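Local coordinates for protein lovastatin nonaketide synthase, polyketide synthase component (Aspergillus terreus, PDB 7CPX) that builds the nonaketide skeleton of lovastatin, assembling dihydromonacolin L from malonyl-CoA as a homodimeric, multidomain iterative polyketide synthase that works together with the enoyl reductase LovC, at residues T1962-Q1976 and E1983-S1995. The protein carries 2 engineered substitutions. Residues are numbered along the deposited sequence; the frame is centred on the assembly and turned at random.
Sequences TDSILVLNPPSICGQ and EEIGLQVHLATTS
Ser1964 turns OG anti to its own nitrogen (chi1 179°) and His1990 swings its ring back beside the backbone N (chi1 -58°), which brings hydroxyl and imidazole together on one face of a parallel strand pair. Strands 1964-1968 and 1988-1993, joined through helix 1972-1985, form a beta-alpha-beta unit of a five-stranded parallel sheet; strand 2031-2034 flanks 1964-1968 across from 1988-1993. The backbone ladder alternates regularly: His1990 N donates to Ile1965 O, Val1967 N to His1990 O and Ala1992 N to Val1967 O, each at 2.9 Å. Gln1988 O is gripped twice, by Ile1965 N and by Ser1964 OG, which approach from opposite faces of the carbonyl plane. On the sheet face that carries Ser1964 and His1990, Leu1966 crosses His1990 at about a right angle, CD1 lying 3.5 Å from His1990 CB; Leu1968 CD1 reaches Ala1992 CB at 3.8 Å, and helix 2041-2051 packs on Leu1968 through Thr2045 and Met2048. The other face is aliphatic. Ile1965 and Val1989 run side by side, CG1 to CG2 3.9 Å, while Leu1987 crosses Ile1965 near the strand start. Leu1991 sends CD1 against the backbone of Gly1975, where strand 1988-1993 meets the connecting helix. Within strand 1988-1993, Gln1988 NE2 donates to His1990 NE2 over 3.1 Å, the amide nitrogen lying 23° out of the imidazole plane.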
loop_
_atom_site.group_PDB
_atom_site.type_symbol
_atom_site.label_atom_id
_atom_site.label_comp_id
_atom_site.label_asym_id
_atom_site.label_seq_id
_atom_site.Cartn_x
_atom_site.Cartn_y
_atom_site.Cartn_z
ATOM N N THR A 1962 -47.020 -19.515 -12.224
ATOM C CA THR A 1962 -46.051 -19.785 -13.275
ATOM C C THR A 1962 -46.465 -21.036 -14.033
ATOM O O THR A 1962 -47.161 -21.907 -13.504
ATOM C CB THR A 1962 -44.634 -19.963 -12.711
ATOM O OG1 THR A 1962 -44.633 -21.015 -11.738
ATOM C CG2 THR A 1962 -44.145 -18.675 -12.067
ATOM N N ASP A 1963 -46.025 -21.111 -15.289
ATOM C CA ASP A 1963 -46.218 -22.295 -16.113
ATOM C C ASP A 1963 -44.990 -23.192 -16.158
ATOM O O ASP A 1963 -45.121 -24.379 -16.475
ATOM C CB ASP A 1963 -46.595 -21.891 -17.542
ATOM C CG ASP A 1963 -47.846 -21.037 -17.596
ATOM O OD1 ASP A 1963 -48.708 -21.187 -16.704
ATOM O OD2 ASP A 1963 -47.969 -20.217 -18.530
ATOM N N SER A 1964 -43.808 -22.658 -15.851
ATOM C CA SER A 1964 -42.592 -23.454 -15.799
ATOM C C SER A 1964 -41.597 -22.778 -14.866
ATOM O O SER A 1964 -41.480 -21.550 -14.858
ATOM C CB SER A 1964 -41.977 -23.631 -17.190
ATOM O OG SER A 1964 -40.780 -24.385 -17.125
ATOM N N ILE A 1965 -40.887 -23.592 -14.083
ATOM C CA ILE A 1965 -39.887 -23.104 -13.141
ATOM C C ILE A 1965 -38.638 -23.968 -13.250
ATOM O O ILE A 1965 -38.666 -25.083 -13.776
ATOM C CB ILE A 1965 -40.400 -23.100 -11.684
ATOM C CG1 ILE A 1965 -40.582 -24.530 -11.165
ATOM C CG2 ILE A 1965 -41.706 -22.333 -11.591
ATOM C CD1 ILE A 1965 -41.029 -24.600 -9.726
ATOM N N LEU A 1966 -37.535 -23.437 -12.727
ATOM C CA LEU A 1966 -36.259 -24.136 -12.684
ATOM C C LEU A 1966 -35.772 -24.188 -11.246
ATOM O O LEU A 1966 -35.804 -23.175 -10.542
ATOM C CB LEU A 1966 -35.221 -23.439 -13.568
ATOM C CG LEU A 1966 -33.799 -24.005 -13.524
ATOM C CD1 LEU A 1966 -33.770 -25.436 -14.026
ATOM C CD2 LEU A 1966 -32.856 -23.137 -14.337
ATOM N N VAL A 1967 -35.325 -25.365 -10.816
ATOM C CA VAL A 1967 -34.784 -25.575 -9.478
ATOM C C VAL A 1967 -33.327 -25.979 -9.634
ATOM O O VAL A 1967 -33.019 -26.951 -10.337
ATOM C CB VAL A 1967 -35.570 -26.642 -8.703
ATOM C CG1 VAL A 1967 -35.067 -26.729 -7.274
ATOM C CG2 VAL A 1967 -37.054 -26.330 -8.732
ATOM N N LEU A 1968 -32.439 -25.251 -8.964
ATOM C CA LEU A 1968 -31.003 -25.389 -9.152
ATOM C C LEU A 1968 -30.390 -26.183 -8.006
ATOM O O LEU A 1968 -30.627 -25.878 -6.832
ATOM C CB LEU A 1968 -30.339 -24.015 -9.252
ATOM C CG LEU A 1968 -28.809 -24.006 -9.313
ATOM C CD1 LEU A 1968 -28.306 -24.868 -10.457
ATOM C CD2 LEU A 1968 -28.294 -22.584 -9.450
ATOM N N ASN A 1969 -29.605 -27.196 -8.360
ATOM C CA ASN A 1969 -28.881 -28.026 -7.405
ATOM C C ASN A 1969 -29.748 -28.458 -6.218
ATOM O O ASN A 1969 -29.388 -28.218 -5.064
ATOM C CB ASN A 1969 -27.636 -27.302 -6.915
ATOM C CG ASN A 1969 -26.709 -28.206 -6.128
ATOM O OD1 ASN A 1969 -26.791 -29.430 -6.222
ATOM N ND2 ASN A 1969 -25.819 -27.607 -5.348
ATOM N N PRO A 1970 -30.891 -29.089 -6.467
ATOM C CA PRO A 1970 -31.666 -29.661 -5.373
ATOM C C PRO A 1970 -31.139 -31.033 -5.003
ATOM O O PRO A 1970 -30.463 -31.685 -5.814
ATOM C CB PRO A 1970 -33.080 -29.745 -5.960
ATOM C CG PRO A 1970 -32.839 -30.009 -7.400
ATOM C CD PRO A 1970 -31.579 -29.256 -7.760
ATOM N N PRO A 1971 -31.417 -31.510 -3.791
ATOM C CA PRO A 1971 -31.072 -32.895 -3.460
ATOM C C PRO A 1971 -31.735 -33.869 -4.423
ATOM O O PRO A 1971 -32.850 -33.645 -4.898
ATOM C CB PRO A 1971 -31.606 -33.062 -2.033
ATOM C CG PRO A 1971 -31.582 -31.690 -1.464
ATOM C CD PRO A 1971 -31.828 -30.741 -2.604
ATOM N N SER A 1972 -31.021 -34.958 -4.721
ATOM C CA SER A 1972 -31.539 -35.953 -5.656
ATOM C C SER A 1972 -32.945 -36.388 -5.260
ATOM O O SER A 1972 -33.861 -36.424 -6.093
ATOM C CB SER A 1972 -30.596 -37.155 -5.706
ATOM O OG SER A 1972 -30.465 -37.749 -4.426
ATOM N N ILE A 1973 -33.132 -36.712 -3.981
ATOM C CA ILE A 1973 -34.477 -36.959 -3.475
ATOM C C ILE A 1973 -35.348 -35.741 -3.733
ATOM O O ILE A 1973 -36.500 -35.857 -4.171
ATOM C CB ILE A 1973 -34.437 -37.308 -1.975
ATOM C CG1 ILE A 1973 -33.465 -38.460 -1.703
ATOM C CG2 ILE A 1973 -35.827 -37.684 -1.484
ATOM C CD1 ILE A 1973 -33.260 -38.733 -0.232
ATOM N N CYS A 1974 -34.806 -34.551 -3.469
ATOM C CA CYS A 1974 -35.558 -33.328 -3.708
ATOM C C CYS A 1974 -35.877 -33.163 -5.185
ATOM O O CYS A 1974 -36.966 -32.709 -5.538
ATOM C CB CYS A 1974 -34.787 -32.119 -3.186
ATOM S SG CYS A 1974 -35.742 -30.585 -3.173
ATOM N N GLY A 1975 -34.945 -33.525 -6.066
ATOM C CA GLY A 1975 -35.229 -33.433 -7.490
ATOM C C GLY A 1975 -36.376 -34.333 -7.909
ATOM O O GLY A 1975 -37.307 -33.902 -8.599
ATOM N N GLN A 1976 -36.332 -35.597 -7.480
ATOM C CA GLN A 1976 -37.402 -36.526 -7.837
ATOM C C GLN A 1976 -38.741 -36.057 -7.283
ATOM O O GLN A 1976 -39.761 -36.079 -7.985
ATOM C CB GLN A 1976 -37.072 -37.927 -7.324
ATOM C CG GLN A 1976 -38.182 -38.944 -7.539
ATOM C CD GLN A 1976 -37.787 -40.338 -7.095
ATOM O OE1 GLN A 1976 -36.635 -40.586 -6.739
ATOM N NE2 GLN A 1976 -38.744 -41.258 -7.112
ATOM N N GLU A 1983 -45.588 -32.531 -11.575
ATOM C CA GLU A 1983 -46.539 -33.337 -12.332
ATOM C C GLU A 1983 -47.926 -33.271 -11.710
ATOM O O GLU A 1983 -48.927 -33.102 -12.418
ATOM C CB GLU A 1983 -46.055 -34.785 -12.404
ATOM C CG GLU A 1983 -44.788 -34.977 -13.218
ATOM C CD GLU A 1983 -44.198 -36.363 -13.059
ATOM O OE1 GLU A 1983 -44.795 -37.186 -12.332
ATOM O OE2 GLU A 1983 -43.135 -36.632 -13.657
ATOM N N GLU A 1984 -48.007 -33.398 -10.385
ATOM C CA GLU A 1984 -49.309 -33.379 -9.722
ATOM C C GLU A 1984 -49.985 -32.020 -9.861
ATOM O O GLU A 1984 -51.192 -31.945 -10.120
ATOM C CB GLU A 1984 -49.153 -33.753 -8.249
ATOM C CG GLU A 1984 -48.746 -35.201 -8.018
ATOM C CD GLU A 1984 -49.784 -36.189 -8.513
ATOM O OE1 GLU A 1984 -50.924 -35.765 -8.798
ATOM O OE2 GLU A 1984 -49.458 -37.390 -8.621
ATOM N N ILE A 1985 -49.226 -30.932 -9.691
ATOM C CA ILE A 1985 -49.783 -29.586 -9.769
ATOM C C ILE A 1985 -49.803 -29.050 -11.193
ATOM O O ILE A 1985 -50.304 -27.941 -11.423
ATOM C CB ILE A 1985 -48.993 -28.622 -8.859
ATOM C CG1 ILE A 1985 -49.811 -27.364 -8.560
ATOM C CG2 ILE A 1985 -47.673 -28.245 -9.511
ATOM C CD1 ILE A 1985 -49.149 -26.427 -7.570
ATOM N N GLY A 1986 -49.279 -29.802 -12.157
ATOM C CA GLY A 1986 -49.245 -29.337 -13.530
ATOM C C GLY A 1986 -48.330 -28.156 -13.760
ATOM O O GLY A 1986 -48.660 -27.273 -14.558
ATOM N N LEU A 1987 -47.188 -28.114 -13.081
ATOM C CA LEU A 1987 -46.188 -27.073 -13.271
ATOM C C LEU A 1987 -44.912 -27.705 -13.808
ATOM O O LEU A 1987 -44.376 -28.640 -13.205
ATOM C CB LEU A 1987 -45.912 -26.331 -11.960
ATOM C CG LEU A 1987 -44.844 -25.234 -12.004
ATOM C CD1 LEU A 1987 -45.044 -24.332 -13.204
ATOM C CD2 LEU A 1987 -44.865 -24.411 -10.726
ATOM N N GLN A 1988 -44.431 -27.192 -14.938
ATOM C CA GLN A 1988 -43.267 -27.756 -15.616
ATOM C C GLN A 1988 -42.013 -27.415 -14.823
ATOM O O GLN A 1988 -41.497 -26.298 -14.895
ATOM C CB GLN A 1988 -43.181 -27.227 -17.042
ATOM C CG GLN A 1988 -42.039 -27.810 -17.852
ATOM C CD GLN A 1988 -42.176 -27.524 -19.335
ATOM O OE1 GLN A 1988 -43.006 -28.123 -20.019
ATOM N NE2 GLN A 1988 -41.367 -26.600 -19.837
ATOM N N VAL A 1989 -41.507 -28.387 -14.072
ATOM C CA VAL A 1989 -40.340 -28.201 -13.218
ATOM C C VAL A 1989 -39.116 -28.744 -13.938
ATOM O O VAL A 1989 -39.110 -29.898 -14.386
ATOM C CB VAL A 1989 -40.529 -28.900 -11.862
ATOM C CG1 VAL A 1989 -39.246 -28.842 -11.055
ATOM C CG2 VAL A 1989 -41.672 -28.264 -11.094
ATOM N N HIS A 1990 -38.082 -27.917 -14.049
ATOM C CA HIS A 1990 -36.795 -28.325 -14.588
ATOM C C HIS A 1990 -35.798 -28.443 -13.446
ATOM O O HIS A 1990 -35.839 -27.659 -12.493
ATOM C CB HIS A 1990 -36.286 -27.324 -15.626
ATOM C CG HIS A 1990 -37.213 -27.127 -16.783
ATOM N ND1 HIS A 1990 -37.255 -27.987 -17.858
ATOM C CD2 HIS A 1990 -38.132 -26.165 -17.035
ATOM C CE1 HIS A 1990 -38.161 -27.566 -18.722
ATOM N NE2 HIS A 1990 -38.708 -26.462 -18.247
ATOM N N LEU A 1991 -34.920 -29.436 -13.534
ATOM C CA LEU A 1991 -33.904 -29.682 -12.520
ATOM C C LEU A 1991 -32.531 -29.377 -13.097
ATOM O O LEU A 1991 -32.193 -29.845 -14.189
ATOM C CB LEU A 1991 -33.951 -31.129 -12.030
ATOM C CG LEU A 1991 -35.275 -31.628 -11.454
ATOM C CD1 LEU A 1991 -35.093 -33.019 -10.879
ATOM C CD2 LEU A 1991 -35.806 -30.676 -10.398
ATOM N N ALA A 1992 -31.744 -28.596 -12.362
ATOM C CA ALA A 1992 -30.365 -28.304 -12.718
ATOM C C ALA A 1992 -29.475 -28.675 -11.543
ATOM O O ALA A 1992 -29.775 -28.320 -10.399
ATOM C CB ALA A 1992 -30.187 -26.829 -13.078
ATOM N N THR A 1993 -28.393 -29.395 -11.823
ATOM C CA THR A 1993 -27.459 -29.829 -10.796
ATOM C C THR A 1993 -26.044 -29.453 -11.202
ATOM O O THR A 1993 -25.664 -29.590 -12.368
ATOM C CB THR A 1993 -27.546 -31.344 -10.560
ATOM O OG1 THR A 1993 -26.649 -31.717 -9.507
ATOM C CG2 THR A 1993 -27.183 -32.108 -11.823
ATOM N N THR A 1994 -25.269 -28.976 -10.231
ATOM C CA THR A 1994 -23.876 -28.610 -10.442
ATOM C C THR A 1994 -22.917 -29.726 -10.051
ATOM O O THR A 1994 -21.698 -29.524 -10.087
ATOM C CB THR A 1994 -23.542 -27.341 -9.656
ATOM O OG1 THR A 1994 -23.741 -27.575 -8.256
ATOM C CG2 THR A 1994 -24.426 -26.194 -10.105
ATOM N N SER A 1995 -23.435 -30.890 -9.676
ATOM C CA SER A 1995 -22.596 -32.016 -9.291
ATOM C C SER A 1995 -21.703 -32.449 -10.449
ATOM O O SER A 1995 -22.179 -32.678 -11.560
ATOM C CB SER A 1995 -23.461 -33.187 -8.828
ATOM O OG SER A 1995 -22.662 -34.289 -8.435
#